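PDB 1Y8C: S-adenosylmethionine-dependent methyltransferase from Clostridium acetobutylicum, which probably transfers the methyl group of S-adenosylmethionine to an acceptor molecule. Local coordinates for residues W63-S68 with R87-D92; L42-G47 with D103-C108; K122-A127 with G136-D141; T112-D117 with E196-R201. All blocks are in the same frame, centred on the assembly; numbering follows the deposited sequence.

In the fold
Contacts 1, 2 and 3 belong to the seven-stranded Rossmann-like sheet and the helix packed on it, whereas contact 4 joins that domain to the separate four-stranded antiparallel sheet. Contacts 2 and 3 are buried, contact 4 is partly buried, and contact 1 lies at the surface, where 87-89 forms the outer edge of the larger sheet. Main-chain bonding between parallel strands dominates contacts 1 and 2, which meet through Asp66 OD2 and Gly47 N. In contact 3 the chemistry turns to aromatic carbon without any hydrogen bond across. Contact 4 differs in that side chains, of Arg201 and Asn113, bond to backbone oxygens, and a weak hydrogen bond between Thr112 OG1 and Tyr124 OH joins it to contact 3.

Contact 1: W63-S68 with R87-D92; sequences WAVDLS and RLACQD
Arg87 runs beside Trp63 on one face of a parallel strand pair, and its aliphatic part lies over the indole. Its CB sits 3.5 Å from the centroid of the six-membered ring and only 13° off the normal, a CH-pi contact over the face. CG, anti to the carbonyl carbon, comes next and meets Trp63 CE2 at 3.6 Å. The chain then bends at chi2 (-59°), and the guanidinium ends oblique to Trp63 CZ2, its plane 29° from that of the ring. Between the strands themselves, the main chains are joined by Ala64 N to Arg87 O at 2.9 Å and by Ala89 N to Ala64 O at 3.1 Å, both donors nearly along the C=O axis. On the other face Ala64 CB touches Leu88 CD2 at 3.5 Å. Farther along, Asp66 N to Ala89 O and Gln91 N to Asp66 O are both weak. Asp66 OD1 accepts from Ser68 N at 2.8 Å, an Asx turn, while its OD2 bonds to Gly47 N. Class I methyltransferases often carry, at the end of the strand equivalent to 61-65, an acidic residue for the cofactor ribose, a role that would be consistent with the place of Asp66. Helix 69-81 connects the two strands as the crossover of a beta-alpha-beta unit; Leu88 and Cys90 pack against it, and Trp63 and Val65 reach Leu42 of strand 40-44.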
loop_
_atom_site.group_PDB
_atom_site.type_symbol
_atom_site.label_atom_id
_atom_site.label_comp_id
_atom_site.label_asym_id
_atom_site.label_seq_id
_atom_site.Cartn_x
_atom_site.Cartn_y
_atom_site.Cartn_z
ATOM N N TRP A 63 -13.183 0.174 -7.654
ATOM C CA TRP A 63 -13.265 -1.016 -6.827
ATOM C C TRP A 63 -12.169 -0.916 -5.777
ATOM O O TRP A 63 -11.021 -0.598 -6.090
ATOM C CB TRP A 63 -13.057 -2.270 -7.656
ATOM C CG TRP A 63 -14.244 -2.670 -8.414
ATOM C CD1 TRP A 63 -14.742 -2.079 -9.538
ATOM C CD2 TRP A 63 -15.102 -3.772 -8.123
ATOM N NE1 TRP A 63 -15.858 -2.752 -9.975
ATOM C CE2 TRP A 63 -16.098 -3.799 -9.127
ATOM C CE3 TRP A 63 -15.117 -4.750 -7.122
ATOM C CZ2 TRP A 63 -17.115 -4.758 -9.145
ATOM C CZ3 TRP A 63 -16.125 -5.707 -7.140
ATOM C CH2 TRP A 63 -17.108 -5.707 -8.149
ATOM N N ALA A 64 -12.542 -1.185 -4.533
ATOM C CA ALA A 64 -11.622 -1.132 -3.409
ATOM C C ALA A 64 -11.638 -2.490 -2.719
ATOM O O ALA A 64 -12.697 -2.978 -2.321
ATOM C CB ALA A 64 -12.056 -0.046 -2.441
ATOM N N VAL A 65 -10.463 -3.094 -2.575
ATOM C CA VAL A 65 -10.349 -4.401 -1.955
ATOM C C VAL A 65 -9.382 -4.378 -0.783
ATOM O O VAL A 65 -8.328 -3.760 -0.852
ATOM C CB VAL A 65 -9.851 -5.430 -2.969
ATOM C CG1 VAL A 65 -9.810 -6.798 -2.335
ATOM C CG2 VAL A 65 -10.751 -5.420 -4.194
ATOM N N ASP A 66 -9.750 -5.054 0.296
ATOM C CA ASP A 66 -8.902 -5.122 1.480
ATOM C C ASP A 66 -9.309 -6.341 2.281
ATOM O O ASP A 66 -10.468 -6.725 2.278
ATOM C CB ASP A 66 -9.053 -3.854 2.329
ATOM C CG ASP A 66 -7.912 -3.677 3.334
ATOM O OD1 ASP A 66 -7.840 -4.450 4.321
ATOM O OD2 ASP A 66 -7.081 -2.765 3.123
ATOM N N LEU A 67 -8.354 -6.945 2.969
ATOM C CA LEU A 67 -8.627 -8.134 3.754
ATOM C C LEU A 67 -9.332 -7.818 5.067
ATOM O O LEU A 67 -10.093 -8.631 5.579
ATOM C CB LEU A 67 -7.319 -8.861 4.041
ATOM C CG LEU A 67 -7.388 -10.217 4.742
ATOM C CD1 LEU A 67 -8.085 -11.253 3.850
ATOM C CD2 LEU A 67 -5.967 -10.657 5.054
ATOM N N SER A 68 -9.083 -6.633 5.608
ATOM C CA SER A 68 -9.683 -6.243 6.873
ATOM C C SER A 68 -11.120 -5.761 6.785
ATOM O O SER A 68 -11.377 -4.632 6.360
ATOM C CB SER A 68 -8.852 -5.147 7.531
ATOM O OG SER A 68 -9.458 -4.720 8.746
ATOM N N ARG A 87 -17.213 0.134 -5.599
ATOM C CA ARG A 87 -17.582 -1.233 -5.235
ATOM C C ARG A 87 -16.544 -1.796 -4.274
ATOM O O ARG A 87 -15.343 -1.725 -4.543
ATOM C CB ARG A 87 -17.635 -2.141 -6.461
ATOM C CG ARG A 87 -18.559 -1.683 -7.577
ATOM C CD ARG A 87 -20.000 -1.551 -7.118
ATOM N NE ARG A 87 -20.916 -1.574 -8.255
ATOM C CZ ARG A 87 -21.482 -2.675 -8.739
ATOM N NH1 ARG A 87 -21.234 -3.859 -8.182
ATOM N NH2 ARG A 87 -22.291 -2.593 -9.786
ATOM N N LEU A 88 -16.992 -2.372 -3.163
ATOM C CA LEU A 88 -16.055 -2.926 -2.191
ATOM C C LEU A 88 -16.031 -4.465 -2.184
ATOM O O LEU A 88 -16.996 -5.124 -2.575
ATOM C CB LEU A 88 -16.410 -2.395 -0.800
ATOM C CG LEU A 88 -16.539 -0.871 -0.651
ATOM C CD1 LEU A 88 -16.965 -0.528 0.760
ATOM C CD2 LEU A 88 -15.222 -0.202 -0.980
ATOM N N ALA A 89 -14.916 -5.038 -1.755
ATOM C CA ALA A 89 -14.805 -6.491 -1.685
ATOM C C ALA A 89 -13.684 -6.906 -0.738
ATOM O O ALA A 89 -12.557 -6.420 -0.840
ATOM C CB ALA A 89 -14.575 -7.087 -3.075
ATOM N N CYS A 90 -14.012 -7.799 0.191
ATOM C CA CYS A 90 -13.049 -8.288 1.160
ATOM C C CYS A 90 -12.410 -9.541 0.580
ATOM O O CYS A 90 -13.066 -10.573 0.458
ATOM C CB CYS A 90 -13.754 -8.616 2.474
ATOM S SG CYS A 90 -12.635 -8.807 3.883
ATOM N N GLN A 91 -11.137 -9.445 0.206
ATOM C CA GLN A 91 -10.414 -10.574 -0.377
ATOM C C GLN A 91 -8.931 -10.476 -0.122
ATOM O O GLN A 91 -8.409 -9.399 0.158
ATOM C CB GLN A 91 -10.615 -10.623 -1.889
ATOM C CG GLN A 91 -12.017 -10.920 -2.315
ATOM C CD GLN A 91 -12.177 -10.901 -3.811
ATOM O OE1 GLN A 91 -11.200 -10.938 -4.558
ATOM N NE2 GLN A 91 -13.418 -10.862 -4.263
ATOM N N ASP A 92 -8.256 -11.613 -0.230
ATOM C CA ASP A 92 -6.812 -11.657 -0.059
ATOM C C ASP A 92 -6.167 -11.363 -1.419
ATOM O O ASP A 92 -6.437 -12.054 -2.402
ATOM C CB ASP A 92 -6.382 -13.041 0.442
ATOM C CG ASP A 92 -4.871 -13.234 0.412
ATOM O OD1 ASP A 92 -4.148 -12.396 0.999
ATOM O OD2 ASP A 92 -4.406 -14.228 -0.200
#

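Contact 2: L42-G47 with D103-C108; sequences LDLACG and DLITCC
The carboxylate of Asp43 is the flat group taking part, and Thr106 OG1 approaches its OD1 from above the plane, 53° out of it, at 2.6 Å. Asp43 OD2 is bonded to Thr52 OG1. The two strands are the central parallel neighbours 40-44 and 104-107 of a Rossmann-like sheet, and 42-47 runs into the glycine-rich turn that in class I methyltransferases usually faces the cofactor. Three main-chain bonds fix the register: Leu42 N to Leu104 O at 3.0 Å, Thr106 N to Leu42 O at 2.9 Å and Leu44 N to Thr106 O at 2.8 Å. All three donors lie nearly along the C=O axis, and the first bond is almost straight at 175°. On the face away from Asp43 and Thr106, Leu42 lies alongside Ile105, pointing the same way, with CD2 4.1 Å from Ile105 CG2. The Leu44 side chain crosses Ile105 obliquely, its CD1 3.9 Å from the same CG2. Tyr124 and Val128 of helix 118-129 pack over this apolar face. Thr106 holds OG1 between its backbone N and carbonyl carbon (chi1 60°), which turns the hydroxyl to Asp43 OD1, and Tyr41 OH bonds to the same OG1.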
loop_
_atom_site.group_PDB
_atom_site.type_symbol
_atom_site.label_atom_id
_atom_site.label_comp_id
_atom_site.label_asym_id
_atom_site.label_seq_id
_atom_site.Cartn_x
_atom_site.Cartn_y
_atom_site.Cartn_z
ATOM N N LEU A 42 -9.004 0.282 -9.702
ATOM C CA LEU A 42 -8.983 -0.708 -8.634
ATOM C C LEU A 42 -7.842 -0.428 -7.657
ATOM O O LEU A 42 -6.660 -0.350 -8.037
ATOM C CB LEU A 42 -8.786 -2.114 -9.206
ATOM C CG LEU A 42 -8.483 -3.220 -8.180
ATOM C CD1 LEU A 42 -9.763 -3.596 -7.448
ATOM C CD2 LEU A 42 -7.898 -4.438 -8.873
ATOM N N ASP A 43 -8.195 -0.290 -6.391
ATOM C CA ASP A 43 -7.189 -0.065 -5.375
ATOM C C ASP A 43 -7.161 -1.285 -4.454
ATOM O O ASP A 43 -8.130 -1.561 -3.750
ATOM C CB ASP A 43 -7.520 1.200 -4.592
ATOM C CG ASP A 43 -6.508 1.487 -3.521
ATOM O OD1 ASP A 43 -5.338 1.067 -3.696
ATOM O OD2 ASP A 43 -6.875 2.132 -2.511
ATOM N N LEU A 44 -6.056 -2.024 -4.490
ATOM C CA LEU A 44 -5.873 -3.221 -3.664
ATOM C C LEU A 44 -5.290 -2.808 -2.328
ATOM O O LEU A 44 -4.356 -2.013 -2.288
ATOM C CB LEU A 44 -4.882 -4.178 -4.316
ATOM C CG LEU A 44 -5.215 -4.722 -5.689
ATOM C CD1 LEU A 44 -3.962 -5.326 -6.311
ATOM C CD2 LEU A 44 -6.327 -5.742 -5.566
ATOM N N ALA A 45 -5.805 -3.364 -1.243
ATOM C CA ALA A 45 -5.300 -3.011 0.079
ATOM C C ALA A 45 -5.634 -1.544 0.310
ATOM O O ALA A 45 -4.782 -0.755 0.723
ATOM C CB ALA A 45 -3.791 -3.218 0.138
ATOM N N CYS A 46 -6.881 -1.186 0.032
ATOM C CA CYS A 46 -7.328 0.183 0.197
ATOM C C CYS A 46 -7.351 0.666 1.650
ATOM O O CYS A 46 -7.482 1.862 1.896
ATOM C CB CYS A 46 -8.721 0.335 -0.404
ATOM S SG CYS A 46 -9.965 -0.609 0.465
ATOM N N GLY A 47 -7.235 -0.249 2.606
ATOM C CA GLY A 47 -7.266 0.153 4.000
ATOM C C GLY A 47 -8.527 0.928 4.321
ATOM O O GLY A 47 -9.624 0.482 3.989
ATOM N N ASP A 103 -8.023 0.168 -15.743
ATOM C CA ASP A 103 -7.081 1.044 -16.423
ATOM C C ASP A 103 -5.938 1.337 -15.480
ATOM O O ASP A 103 -4.784 1.435 -15.893
ATOM C CB ASP A 103 -7.774 2.347 -16.802
ATOM C CG ASP A 103 -8.875 2.134 -17.811
ATOM O OD1 ASP A 103 -8.535 1.770 -18.956
ATOM O OD2 ASP A 103 -10.066 2.313 -17.463
ATOM N N LEU A 104 -6.282 1.477 -14.207
ATOM C CA LEU A 104 -5.311 1.759 -13.176
ATOM C C LEU A 104 -5.517 0.865 -11.960
ATOM O O LEU A 104 -6.632 0.757 -11.440
ATOM C CB LEU A 104 -5.412 3.223 -12.736
ATOM C CG LEU A 104 -4.647 3.547 -11.436
ATOM C CD1 LEU A 104 -3.179 3.292 -11.673
ATOM C CD2 LEU A 104 -4.879 4.997 -11.006
ATOM N N ILE A 105 -4.444 0.226 -11.514
ATOM C CA ILE A 105 -4.503 -0.614 -10.328
ATOM C C ILE A 105 -3.440 -0.083 -9.375
ATOM O O ILE A 105 -2.292 0.145 -9.782
ATOM C CB ILE A 105 -4.199 -2.109 -10.654
ATOM C CG1 ILE A 105 -5.293 -2.680 -11.567
ATOM C CG2 ILE A 105 -4.118 -2.921 -9.377
ATOM C CD1 ILE A 105 -5.032 -4.100 -12.043
ATOM N N THR A 106 -3.826 0.159 -8.125
ATOM C CA THR A 106 -2.865 0.641 -7.133
ATOM C C THR A 106 -2.784 -0.247 -5.910
ATOM O O THR A 106 -3.756 -0.869 -5.488
ATOM C CB THR A 106 -3.178 2.063 -6.580
ATOM O OG1 THR A 106 -4.466 2.069 -5.952
ATOM C CG2 THR A 106 -3.111 3.096 -7.667
ATOM N N CYS A 107 -1.597 -0.290 -5.338
ATOM C CA CYS A 107 -1.368 -1.055 -4.131
ATOM C C CYS A 107 -0.216 -0.343 -3.460
ATOM O O CYS A 107 0.954 -0.563 -3.789
ATOM C CB CYS A 107 -1.007 -2.492 -4.464
ATOM S SG CYS A 107 -0.846 -3.489 -3.002
ATOM N N CYS A 108 -0.569 0.525 -2.522
ATOM C CA CYS A 108 0.411 1.345 -1.823
ATOM C C CYS A 108 0.645 0.992 -0.349
ATOM O O CYS A 108 0.212 -0.063 0.130
ATOM C CB CYS A 108 -0.026 2.807 -1.953
ATOM S SG CYS A 108 -0.470 3.256 -3.679
#

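Contact 3: K122-A127 with G136-D141; sequences KKYFKA and GVFIFD
Segment 122-127 of helix 118-129 runs roughly antiparallel to segment 136-141 of strand 136-143, at 148° between their N-to-C directions; the segment axes approach to 11.9 Å. Even the nearest CA atoms, those of Phe125 and Phe138, are 9.9 Å apart, so four aromatic side chains bridge the gap. Tyr124, with CG anti to the backbone N, extends its hydroxyl to the rim of the Phe138 ring, where OH lies in the ring plane 3.6 Å from CZ. The same OH makes a weak hydrogen bond to Thr112 OG1. Phe125 takes a different first torsion, CG anti to the carbonyl carbon, and delivers CE2 over one face of Phe140, 3.9 Å from its CZ. These two rings are oblique, with planes at 50°. Phe125 CD2 meets the edge of Phe138 at CE2, 4.3 Å away. Within the strand, Phe140 CD2 stands 3.4 Å above the Phe138 plane. Tyr211 and Leu212 of helix 205-214 also touch Phe125, and Tyr240 lies nearly parallel to Phe140. This is an alpha/beta layer contact of the Rossmann-like sheet; the absence of hydrogen bonds across the segments is consistent with van der Waals and aromatic packing holding the two together here.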
loop_
_atom_site.group_PDB
_atom_site.type_symbol
_atom_site.label_atom_id
_atom_site.label_comp_id
_atom_site.label_asym_id
_atom_site.label_seq_id
_atom_site.Cartn_x
_atom_site.Cartn_y
_atom_site.Cartn_z
ATOM N N LYS A 122 4.150 -14.155 -6.408
ATOM C CA LYS A 122 4.067 -14.451 -7.833
ATOM C C LYS A 122 2.597 -14.520 -8.229
ATOM O O LYS A 122 2.193 -13.938 -9.232
ATOM C CB LYS A 122 4.764 -15.779 -8.148
ATOM C CG LYS A 122 6.277 -15.653 -8.299
ATOM C CD LYS A 122 6.968 -17.002 -8.482
ATOM C CE LYS A 122 8.485 -16.821 -8.564
ATOM N NZ LYS A 122 9.262 -18.099 -8.481
ATOM N N LYS A 123 1.803 -15.228 -7.428
ATOM C CA LYS A 123 0.378 -15.358 -7.689
ATOM C C LYS A 123 -0.235 -13.965 -7.741
ATOM O O LYS A 123 -1.063 -13.654 -8.603
ATOM C CB LYS A 123 -0.278 -16.208 -6.596
ATOM C CG LYS A 123 0.170 -17.664 -6.638
ATOM C CD LYS A 123 -0.425 -18.524 -5.520
ATOM C CE LYS A 123 -1.940 -18.738 -5.655
ATOM N NZ LYS A 123 -2.774 -17.560 -5.273
ATOM N N TYR A 124 0.204 -13.128 -6.813
ATOM C CA TYR A 124 -0.230 -11.747 -6.710
ATOM C C TYR A 124 0.014 -10.991 -8.031
ATOM O O TYR A 124 -0.918 -10.482 -8.631
ATOM C CB TYR A 124 0.527 -11.099 -5.550
ATOM C CG TYR A 124 0.466 -9.599 -5.474
ATOM C CD1 TYR A 124 -0.711 -8.942 -5.139
ATOM C CD2 TYR A 124 1.619 -8.837 -5.667
ATOM C CE1 TYR A 124 -0.735 -7.555 -4.988
ATOM C CE2 TYR A 124 1.610 -7.464 -5.521
ATOM C CZ TYR A 124 0.434 -6.825 -5.177
ATOM O OH TYR A 124 0.447 -5.462 -4.995
ATOM N N PHE A 125 1.262 -10.927 -8.484
ATOM C CA PHE A 125 1.572 -10.231 -9.725
ATOM C C PHE A 125 0.777 -10.814 -10.868
ATOM O O PHE A 125 0.294 -10.084 -11.737
ATOM C CB PHE A 125 3.070 -10.312 -10.047
ATOM C CG PHE A 125 3.930 -9.422 -9.180
ATOM C CD1 PHE A 125 5.234 -9.791 -8.865
ATOM C CD2 PHE A 125 3.429 -8.227 -8.663
ATOM C CE1 PHE A 125 6.014 -8.993 -8.045
ATOM C CE2 PHE A 125 4.207 -7.429 -7.845
ATOM C CZ PHE A 125 5.502 -7.807 -7.535
ATOM N N LYS A 126 0.643 -12.136 -10.885
ATOM C CA LYS A 126 -0.125 -12.775 -11.945
ATOM C C LYS A 126 -1.588 -12.333 -11.811
ATOM O O LYS A 126 -2.224 -11.976 -12.800
ATOM C CB LYS A 126 -0.014 -14.305 -11.859
ATOM C CG LYS A 126 -0.786 -15.016 -12.962
ATOM C CD LYS A 126 -0.690 -16.537 -12.880
ATOM C CE LYS A 126 -1.798 -17.210 -13.723
ATOM N NZ LYS A 126 -1.828 -16.758 -15.168
ATOM N N ALA A 127 -2.102 -12.334 -10.582
ATOM C CA ALA A 127 -3.480 -11.927 -10.321
ATOM C C ALA A 127 -3.728 -10.534 -10.866
ATOM O O ALA A 127 -4.739 -10.265 -11.523
ATOM C CB ALA A 127 -3.763 -11.955 -8.834
ATOM N N GLY A 136 -3.285 -0.703 -19.737
ATOM C CA GLY A 136 -3.513 -0.217 -18.386
ATOM C C GLY A 136 -2.222 -0.140 -17.577
ATOM O O GLY A 136 -1.214 -0.754 -17.941
ATOM N N VAL A 137 -2.253 0.602 -16.469
ATOM C CA VAL A 137 -1.077 0.766 -15.624
ATOM C C VAL A 137 -1.282 0.227 -14.214
ATOM O O VAL A 137 -2.380 0.308 -13.665
ATOM C CB VAL A 137 -0.666 2.260 -15.541
ATOM C CG1 VAL A 137 0.535 2.429 -14.627
ATOM C CG2 VAL A 137 -0.329 2.781 -16.925
ATOM N N PHE A 138 -0.217 -0.341 -13.646
ATOM C CA PHE A 138 -0.244 -0.885 -12.288
ATOM C C PHE A 138 0.846 -0.204 -11.459
ATOM O O PHE A 138 2.034 -0.300 -11.778
ATOM C CB PHE A 138 -0.023 -2.407 -12.305
ATOM C CG PHE A 138 0.194 -3.011 -10.930
ATOM C CD1 PHE A 138 -0.513 -2.533 -9.818
ATOM C CD2 PHE A 138 1.082 -4.079 -10.754
ATOM C CE1 PHE A 138 -0.340 -3.098 -8.544
ATOM C CE2 PHE A 138 1.269 -4.657 -9.491
ATOM C CZ PHE A 138 0.548 -4.164 -8.376
ATOM N N ILE A 139 0.428 0.479 -10.397
ATOM C CA ILE A 139 1.344 1.204 -9.522
ATOM C C ILE A 139 1.325 0.671 -8.085
ATOM O O ILE A 139 0.266 0.561 -7.466
ATOM C CB ILE A 139 0.990 2.719 -9.527
ATOM C CG1 ILE A 139 1.104 3.259 -10.952
ATOM C CG2 ILE A 139 1.906 3.483 -8.606
ATOM C CD1 ILE A 139 0.764 4.728 -11.102
ATOM N N PHE A 140 2.499 0.333 -7.560
ATOM C CA PHE A 140 2.603 -0.179 -6.197
ATOM C C PHE A 140 3.953 0.194 -5.603
ATOM O O PHE A 140 4.905 0.460 -6.335
ATOM C CB PHE A 140 2.450 -1.701 -6.187
ATOM C CG PHE A 140 3.635 -2.441 -6.757
ATOM C CD1 PHE A 140 4.612 -2.970 -5.922
ATOM C CD2 PHE A 140 3.766 -2.628 -8.131
ATOM C CE1 PHE A 140 5.696 -3.678 -6.448
ATOM C CE2 PHE A 140 4.858 -3.341 -8.665
ATOM C CZ PHE A 140 5.820 -3.865 -7.824
ATOM N N ASP A 141 4.045 0.220 -4.276
ATOM C CA ASP A 141 5.315 0.542 -3.649
ATOM C C ASP A 141 5.690 -0.500 -2.633
ATOM O O ASP A 141 4.856 -1.288 -2.195
ATOM C CB ASP A 141 5.262 1.906 -2.963
ATOM C CG ASP A 141 4.363 1.913 -1.745
ATOM O OD1 ASP A 141 4.722 1.291 -0.719
ATOM O OD2 ASP A 141 3.291 2.545 -1.816
#

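Contact 4: T112-D117 with E196-R201; sequences TNYIID and EEHEER
Loop 112-117, whose first residues, 112-114, belong to a 3-10 segment that begins earlier, follows the fourth parallel strand of the Rossmann-like sheet and meets the end of edge strand 191-201 of the antiparallel four-stranded sheet. Hydrogen bonds join the backbones first: Arg201 N gives to Asn113 O at 2.9 Å, on a lone pair in the carbonyl plane. Asn113 returns a bond from its side chain, ND2 to Arg201 O at 3.0 Å, nearly straight (171°) and in the amide plane. Its OD1 accepts from Asn143 N, so both ends of the amide are engaged and its rotation is fixed. Aromatic contacts form the second group. The edge of Tyr114 points to the face of His198 in an offset edge-to-face pair with planes at 82°, and His198 CB lies in the plane of the Tyr114 ring, 3.4 Å from CE2. Over one face of that ring comes Glu200 CG, 4.2 Å from the centroid, a CH-pi contact; farther along, Glu200 OE1 turns to Asn143 ND2. In the apolar group, Ile116 CG2 lies 4.1 Å from Arg201 CB. Asp117 is the N-cap of helix 118-129. The bent Arg201 chain brings its guanidinium side-on to Ile116 O, which lies in the guanidinium plane; from above the carbonyl plane, NE reaches this oxygen at 2.8 Å and NH2 at 3.2 Å.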
loop_
_atom_site.group_PDB
_atom_site.type_symbol
_atom_site.label_atom_id
_atom_site.label_comp_id
_atom_site.label_asym_id
_atom_site.label_seq_id
_atom_site.Cartn_x
_atom_site.Cartn_y
_atom_site.Cartn_z
ATOM N N THR A 112 2.518 -4.757 -0.402
ATOM C CA THR A 112 3.210 -5.834 -1.082
ATOM C C THR A 112 4.210 -6.539 -0.151
ATOM O O THR A 112 4.427 -7.740 -0.276
ATOM C CB THR A 112 3.948 -5.289 -2.334
ATOM O OG1 THR A 112 2.980 -4.786 -3.265
ATOM C CG2 THR A 112 4.792 -6.371 -3.009
ATOM N N ASN A 113 4.818 -5.824 0.790
ATOM C CA ASN A 113 5.770 -6.493 1.674
ATOM C C ASN A 113 5.127 -7.499 2.622
ATOM O O ASN A 113 5.818 -8.335 3.178
ATOM C CB ASN A 113 6.574 -5.489 2.512
ATOM C CG ASN A 113 7.424 -4.570 1.671
ATOM O OD1 ASN A 113 6.947 -3.549 1.182
ATOM N ND2 ASN A 113 8.691 -4.931 1.485
ATOM N N TYR A 114 3.814 -7.413 2.818
ATOM C CA TYR A 114 3.134 -8.339 3.708
ATOM C C TYR A 114 2.995 -9.723 3.081
ATOM O O TYR A 114 2.605 -10.677 3.741
ATOM C CB TYR A 114 1.754 -7.815 4.104
ATOM C CG TYR A 114 1.770 -6.612 5.024
ATOM C CD1 TYR A 114 1.299 -5.382 4.593
ATOM C CD2 TYR A 114 2.229 -6.710 6.334
ATOM C CE1 TYR A 114 1.276 -4.276 5.434
ATOM C CE2 TYR A 114 2.210 -5.604 7.188
ATOM C CZ TYR A 114 1.727 -4.386 6.723
ATOM O OH TYR A 114 1.686 -3.274 7.537
ATOM N N ILE A 115 3.293 -9.838 1.798
ATOM C CA ILE A 115 3.229 -11.134 1.157
ATOM C C ILE A 115 4.627 -11.697 1.342
ATOM O O ILE A 115 5.481 -11.582 0.465
ATOM C CB ILE A 115 2.922 -11.001 -0.328
ATOM C CG1 ILE A 115 1.611 -10.229 -0.506
ATOM C CG2 ILE A 115 2.846 -12.392 -0.962
ATOM C CD1 ILE A 115 1.336 -9.788 -1.933
ATOM N N ILE A 116 4.862 -12.300 2.501
ATOM C CA ILE A 116 6.179 -12.835 2.829
ATOM C C ILE A 116 6.625 -14.094 2.114
ATOM O O ILE A 116 7.780 -14.485 2.218
ATOM C CB ILE A 116 6.308 -13.045 4.349
ATOM C CG1 ILE A 116 5.319 -14.103 4.833
ATOM C CG2 ILE A 116 6.044 -11.722 5.059
ATOM C CD1 ILE A 116 5.435 -14.380 6.330
ATOM N N ASP A 117 5.718 -14.719 1.379
ATOM C CA ASP A 117 6.047 -15.929 0.648
ATOM C C ASP A 117 6.250 -15.605 -0.834
ATOM O O ASP A 117 5.336 -15.114 -1.495
ATOM C CB ASP A 117 4.912 -16.932 0.801
ATOM C CG ASP A 117 5.335 -18.330 0.451
ATOM O OD1 ASP A 117 5.926 -18.507 -0.635
ATOM O OD2 ASP A 117 5.078 -19.251 1.260
ATOM N N GLU A 196 -0.500 -3.844 17.578
ATOM C CA GLU A 196 -0.352 -4.195 16.165
ATOM C C GLU A 196 0.897 -5.036 15.971
ATOM O O GLU A 196 1.971 -4.703 16.471
ATOM C CB GLU A 196 -0.236 -2.943 15.293
ATOM C CG GLU A 196 -1.462 -2.029 15.303
ATOM C CD GLU A 196 -2.613 -2.538 14.446
ATOM O OE1 GLU A 196 -2.444 -2.621 13.209
ATOM O OE2 GLU A 196 -3.688 -2.847 15.010
ATOM N N GLU A 197 0.751 -6.133 15.240
ATOM C CA GLU A 197 1.868 -7.020 14.965
ATOM C C GLU A 197 1.858 -7.387 13.489
ATOM O O GLU A 197 0.995 -8.128 13.028
ATOM C CB GLU A 197 1.760 -8.270 15.833
ATOM C CG GLU A 197 2.830 -9.306 15.553
ATOM C CD GLU A 197 2.848 -10.434 16.578
ATOM O OE1 GLU A 197 3.506 -11.471 16.305
ATOM O OE2 GLU A 197 2.219 -10.285 17.658
ATOM N N HIS A 198 2.817 -6.854 12.745
ATOM C CA HIS A 198 2.887 -7.129 11.318
ATOM C C HIS A 198 4.233 -7.750 10.951
ATOM O O HIS A 198 5.214 -7.621 11.682
ATOM C CB HIS A 198 2.667 -5.834 10.526
ATOM C CG HIS A 198 1.398 -5.120 10.877
ATOM N ND1 HIS A 198 1.339 -3.754 11.061
ATOM C CD2 HIS A 198 0.142 -5.581 11.084
ATOM C CE1 HIS A 198 0.103 -3.406 11.368
ATOM N NE2 HIS A 198 -0.645 -4.495 11.389
ATOM N N GLU A 199 4.266 -8.415 9.803
ATOM C CA GLU A 199 5.470 -9.061 9.321
ATOM C C GLU A 199 5.657 -8.666 7.864
ATOM O O GLU A 199 4.743 -8.827 7.058
ATOM C CB GLU A 199 5.289 -10.559 9.446
ATOM C CG GLU A 199 6.549 -11.365 9.548
ATOM C CD GLU A 199 6.263 -12.733 10.146
ATOM O OE1 GLU A 199 5.436 -13.474 9.561
ATOM O OE2 GLU A 199 6.857 -13.065 11.198
ATOM N N GLU A 200 6.828 -8.125 7.535
ATOM C CA GLU A 200 7.126 -7.711 6.158
ATOM C C GLU A 200 8.423 -8.370 5.670
ATOM O O GLU A 200 9.381 -8.518 6.430
ATOM C CB GLU A 200 7.257 -6.173 6.063
ATOM C CG GLU A 200 5.919 -5.419 5.937
ATOM C CD GLU A 200 6.073 -3.919 5.614
ATOM O OE1 GLU A 200 7.054 -3.533 4.928
ATOM O OE2 GLU A 200 5.187 -3.128 6.021
ATOM N N ARG A 201 8.450 -8.790 4.410
ATOM C CA ARG A 201 9.655 -9.405 3.885
ATOM C C ARG A 201 10.471 -8.367 3.151
ATOM O O ARG A 201 9.926 -7.495 2.471
ATOM C CB ARG A 201 9.349 -10.556 2.924
ATOM C CG ARG A 201 10.485 -11.564 2.917
ATOM C CD ARG A 201 10.848 -12.085 1.548
ATOM N NE ARG A 201 10.223 -13.377 1.268
ATOM C CZ ARG A 201 10.783 -14.330 0.521
ATOM N NH1 ARG A 201 11.984 -14.135 -0.014
ATOM N NH2 ARG A 201 10.147 -15.477 0.299
#